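Glycoprotein (Chandipura virus, PDB 5MDM) probably attaches the virus to host receptors and, as a class III fusion protein, drives merging of viral and endosomal membranes at acidic pH. Local coordinates at residues 208-222 and 227-239. Sequence-based numbering, arbitrary orientation.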
# COMPACT_ATOMS: atom_id res chain seq x y z
N TYR A 208 -18.56 -8.45 4.98
CA TYR A 208 -17.45 -7.54 5.23
C TYR A 208 -17.18 -7.35 6.71
O TYR A 208 -16.18 -6.76 7.10
CB TYR A 208 -17.80 -6.18 4.64
CG TYR A 208 -17.90 -6.15 3.14
CD1 TYR A 208 -16.98 -6.83 2.35
CD2 TYR A 208 -18.90 -5.44 2.52
CE1 TYR A 208 -17.06 -6.80 0.98
CE2 TYR A 208 -19.00 -5.41 1.14
CZ TYR A 208 -18.07 -6.09 0.38
OH TYR A 208 -18.17 -6.06 -0.98
N HIS A 209 -18.09 -7.84 7.55
CA HIS A 209 -18.02 -7.59 8.97
C HIS A 209 -18.12 -8.86 9.79
O HIS A 209 -19.14 -9.54 9.79
CB HIS A 209 -19.11 -6.61 9.39
CG HIS A 209 -19.09 -5.34 8.61
ND1 HIS A 209 -19.86 -5.14 7.49
CD2 HIS A 209 -18.37 -4.20 8.77
CE1 HIS A 209 -19.63 -3.93 7.00
NE2 HIS A 209 -18.73 -3.34 7.76
N SER A 210 -17.04 -9.17 10.51
CA SER A 210 -16.96 -10.41 11.26
C SER A 210 -17.33 -10.20 12.71
O SER A 210 -16.65 -9.46 13.42
CB SER A 210 -15.55 -11.00 11.17
OG SER A 210 -15.38 -12.02 12.13
N HIS A 211 -18.41 -10.86 13.13
CA HIS A 211 -18.85 -10.89 14.53
C HIS A 211 -18.69 -9.55 15.24
O HIS A 211 -17.77 -9.37 16.03
CB HIS A 211 -18.13 -12.01 15.30
CG HIS A 211 -18.68 -12.25 16.67
ND1 HIS A 211 -19.67 -13.18 16.92
CD2 HIS A 211 -18.40 -11.68 17.87
CE1 HIS A 211 -19.97 -13.17 18.21
NE2 HIS A 211 -19.21 -12.27 18.81
N MET A 212 -19.58 -8.62 14.93
CA MET A 212 -19.43 -7.25 15.41
C MET A 212 -20.35 -6.99 16.60
O MET A 212 -21.58 -7.09 16.49
CB MET A 212 -19.70 -6.27 14.26
CG MET A 212 -18.73 -5.10 14.21
SD MET A 212 -16.95 -5.43 14.06
CE MET A 212 -16.88 -6.27 12.48
N GLU A 213 -19.76 -6.67 17.74
CA GLU A 213 -20.50 -6.56 19.00
C GLU A 213 -21.46 -5.39 19.03
O GLU A 213 -21.05 -4.23 19.04
CB GLU A 213 -19.53 -6.47 20.19
CG GLU A 213 -18.94 -7.80 20.61
CD GLU A 213 -19.99 -8.76 21.14
OE1 GLU A 213 -21.10 -8.30 21.52
OE2 GLU A 213 -19.71 -9.98 21.19
N GLY A 214 -22.76 -5.68 19.07
CA GLY A 214 -23.77 -4.65 19.14
C GLY A 214 -23.67 -3.82 20.41
O GLY A 214 -24.07 -2.66 20.46
N ALA A 215 -23.12 -4.43 21.46
CA ALA A 215 -22.93 -3.77 22.74
C ALA A 215 -21.94 -2.61 22.63
O ALA A 215 -21.99 -1.67 23.41
CB ALA A 215 -22.46 -4.77 23.77
N ARG A 216 -21.04 -2.68 21.65
CA ARG A 216 -20.10 -1.60 21.40
C ARG A 216 -20.44 -0.92 20.07
O ARG A 216 -19.59 -0.31 19.42
CB ARG A 216 -18.66 -2.14 21.39
CG ARG A 216 -18.13 -2.55 22.77
CD ARG A 216 -16.88 -3.43 22.68
NE ARG A 216 -15.75 -2.76 22.04
CZ ARG A 216 -14.98 -3.31 21.10
NH1 ARG A 216 -15.23 -4.55 20.68
NH2 ARG A 216 -13.97 -2.63 20.57
N THR A 217 -21.70 -1.05 19.66
CA THR A 217 -22.19 -0.47 18.42
C THR A 217 -23.09 0.73 18.70
O THR A 217 -24.01 0.64 19.51
CB THR A 217 -22.99 -1.49 17.60
OG1 THR A 217 -22.13 -2.56 17.21
CG2 THR A 217 -23.61 -0.85 16.36
N CYS A 218 -22.83 1.85 18.04
CA CYS A 218 -23.59 3.07 18.32
C CYS A 218 -24.28 3.62 17.08
O CYS A 218 -23.87 3.33 15.96
CB CYS A 218 -22.70 4.13 18.97
SG CYS A 218 -21.16 4.46 18.09
N ARG A 219 -25.34 4.39 17.28
CA ARG A 219 -26.13 4.94 16.17
C ARG A 219 -25.50 6.22 15.62
O ARG A 219 -25.04 7.07 16.37
CB ARG A 219 -27.54 5.24 16.67
CG ARG A 219 -28.58 5.39 15.59
CD ARG A 219 -29.97 5.54 16.19
NE ARG A 219 -30.21 6.88 16.73
CZ ARG A 219 -30.88 7.11 17.85
NH1 ARG A 219 -31.37 6.09 18.55
NH2 ARG A 219 -31.06 8.36 18.28
N LEU A 220 -25.47 6.35 14.29
CA LEU A 220 -24.85 7.51 13.66
C LEU A 220 -25.45 7.76 12.28
O LEU A 220 -25.71 6.83 11.51
CB LEU A 220 -23.33 7.34 13.56
CG LEU A 220 -22.45 8.48 13.02
CD1 LEU A 220 -21.07 8.38 13.62
CD2 LEU A 220 -22.34 8.42 11.51
N SER A 221 -25.65 9.04 11.97
CA SER A 221 -26.20 9.43 10.68
C SER A 221 -25.06 9.79 9.74
O SER A 221 -24.29 10.70 10.01
CB SER A 221 -27.13 10.63 10.84
OG SER A 221 -27.71 10.98 9.59
N TYR A 222 -24.97 9.05 8.64
CA TYR A 222 -23.86 9.22 7.72
C TYR A 222 -24.36 9.42 6.30
O TYR A 222 -25.16 8.64 5.79
CB TYR A 222 -22.94 8.01 7.78
CG TYR A 222 -21.64 8.20 7.04
CD1 TYR A 222 -20.69 9.09 7.50
CD2 TYR A 222 -21.37 7.48 5.89
CE1 TYR A 222 -19.50 9.27 6.83
CE2 TYR A 222 -20.18 7.64 5.21
CZ TYR A 222 -19.25 8.54 5.69
OH TYR A 222 -18.06 8.72 5.02
N GLY A 227 -27.73 5.04 10.38
CA GLY A 227 -27.05 3.77 10.41
C GLY A 227 -26.39 3.52 11.74
O GLY A 227 -26.63 4.22 12.72
N ILE A 228 -25.56 2.50 11.76
CA ILE A 228 -24.84 2.15 12.96
C ILE A 228 -23.36 2.03 12.65
O ILE A 228 -22.96 1.49 11.61
CB ILE A 228 -25.39 0.85 13.56
CG1 ILE A 228 -25.61 -0.18 12.46
CG2 ILE A 228 -26.70 1.11 14.28
CD1 ILE A 228 -26.19 -1.49 12.95
N LYS A 229 -22.56 2.60 13.55
CA LYS A 229 -21.13 2.41 13.53
C LYS A 229 -20.79 1.24 14.44
O LYS A 229 -21.18 1.20 15.62
CB LYS A 229 -20.39 3.67 13.99
CG LYS A 229 -18.88 3.58 13.86
CD LYS A 229 -18.18 4.73 14.56
CE LYS A 229 -17.26 4.22 15.66
NZ LYS A 229 -17.97 3.32 16.62
N PHE A 230 -20.09 0.29 13.85
CA PHE A 230 -19.56 -0.88 14.52
C PHE A 230 -18.33 -0.53 15.36
O PHE A 230 -17.68 0.49 15.11
CB PHE A 230 -19.18 -1.90 13.45
CG PHE A 230 -20.35 -2.49 12.74
CD1 PHE A 230 -21.56 -2.65 13.40
CD2 PHE A 230 -20.25 -2.90 11.42
CE1 PHE A 230 -22.65 -3.20 12.75
CE2 PHE A 230 -21.33 -3.45 10.76
CZ PHE A 230 -22.54 -3.60 11.43
N PRO A 231 -17.99 -1.37 16.35
CA PRO A 231 -16.83 -1.16 17.21
C PRO A 231 -15.53 -0.96 16.43
O PRO A 231 -14.60 -0.36 16.96
CB PRO A 231 -16.75 -2.46 18.01
CG PRO A 231 -18.13 -2.97 18.04
CD PRO A 231 -18.77 -2.55 16.76
N ASN A 232 -15.46 -1.46 15.20
CA ASN A 232 -14.26 -1.26 14.39
C ASN A 232 -14.33 0.05 13.60
O ASN A 232 -13.50 0.30 12.73
CB ASN A 232 -14.02 -2.46 13.47
CG ASN A 232 -15.00 -2.53 12.32
OD1 ASN A 232 -16.10 -2.00 12.39
ND2 ASN A 232 -14.59 -3.18 11.24
N GLY A 233 -15.32 0.87 13.89
CA GLY A 233 -15.41 2.18 13.28
C GLY A 233 -16.03 2.18 11.91
O GLY A 233 -16.16 3.23 11.29
N GLU A 234 -16.41 1.00 11.43
CA GLU A 234 -17.10 0.90 10.15
C GLU A 234 -18.61 1.08 10.31
O GLU A 234 -19.15 0.94 11.41
CB GLU A 234 -16.76 -0.43 9.47
CG GLU A 234 -15.28 -0.60 9.23
CD GLU A 234 -14.97 -1.80 8.36
OE1 GLU A 234 -15.90 -2.58 8.09
OE2 GLU A 234 -13.81 -1.95 7.95
N TRP A 235 -19.29 1.41 9.22
CA TRP A 235 -20.67 1.87 9.32
C TRP A 235 -21.57 1.15 8.31
O TRP A 235 -21.21 0.98 7.14
CB TRP A 235 -20.71 3.38 9.09
CG TRP A 235 -22.05 4.04 9.18
CD1 TRP A 235 -22.58 4.68 10.26
CD2 TRP A 235 -23.01 4.16 8.13
NE1 TRP A 235 -23.82 5.18 9.95
CE2 TRP A 235 -24.11 4.87 8.65
CE3 TRP A 235 -23.06 3.73 6.80
CZ2 TRP A 235 -25.24 5.17 7.89
CZ3 TRP A 235 -24.19 4.02 6.04
CH2 TRP A 235 -25.26 4.73 6.59
N VAL A 236 -22.74 0.72 8.75
CA VAL A 236 -23.72 0.21 7.81
C VAL A 236 -25.02 0.96 8.00
O VAL A 236 -25.28 1.47 9.08
CB VAL A 236 -23.96 -1.32 7.95
CG1 VAL A 236 -22.66 -2.09 7.74
CG2 VAL A 236 -24.59 -1.65 9.29
N SER A 237 -25.82 1.06 6.95
CA SER A 237 -27.06 1.82 7.01
C SER A 237 -28.17 0.99 7.64
O SER A 237 -28.24 -0.22 7.44
CB SER A 237 -27.46 2.28 5.62
OG SER A 237 -27.69 1.17 4.78
N LEU A 238 -29.03 1.65 8.41
CA LEU A 238 -30.16 0.99 9.05
C LEU A 238 -31.28 1.99 9.27
O LEU A 238 -31.10 2.98 9.99
CB LEU A 238 -29.72 0.44 10.40
CG LEU A 238 -30.80 -0.09 11.35
CD1 LEU A 238 -31.57 -1.21 10.70
CD2 LEU A 238 -30.15 -0.56 12.63
N ASP A 239 -32.44 1.76 8.64
CA ASP A 239 -33.55 2.70 8.78
C ASP A 239 -34.47 2.38 9.96
O ASP A 239 -34.49 1.25 10.46
CB ASP A 239 -34.38 2.81 7.50
CG ASP A 239 -35.04 1.51 7.13
OD1 ASP A 239 -34.44 0.45 7.41
OD2 ASP A 239 -36.16 1.56 6.58
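Cys218 and Lys229 form an antiparallel hydrogen-bonded pair, and so do Leu220 and Gly227, with Arg219 and Ile228 as the non-hydrogen-bonded pair between them: the alternation of an antiparallel ladder, here in a β-hairpin of closely consecutive strands. Segments 218-222 and 227-229 are strongly twisted, their directions 122° apart. Leu220 O is gripped twice, by Gly227 N and, from the opposite face of its carbonyl plane, by Trp235 NE1 at 3.0 Å, nearly straight at 169°. That bond lies in the indole plane and helps fix its rotation, while Tyr222 CB sits over one indole face, 3.5 Å from Trp235 CE2; Trp235 CG, opposite the backbone N (chi1 -179°), carries the indole there. The Tyr222 ring turns its edge toward the same indole.

Residues 209-217, preceding the hairpin, pack on the type I turn 230-233 that leads from its second strand to strand 235-237. Phe230 points its edge at the face of His209, ring centroids 4.9 Å apart, and takes Met212 CB over its own face. Pro231 CB lies centrally over the Arg216 guanidinium, 3.7 Å from Arg216 CZ. Hydrogen bonds to Ser206 OG and Leu266 N hold His209 ND1 and Glu234 OE2.

Strand 235-237 completes a three-stranded antiparallel sheet, tied to strand 36-49 through Thr45 and Ser43; the Cys218-Cys256 disulfide links strand 218-222 to Cys256, and strand 202-205 packs against Thr217 and Ile228.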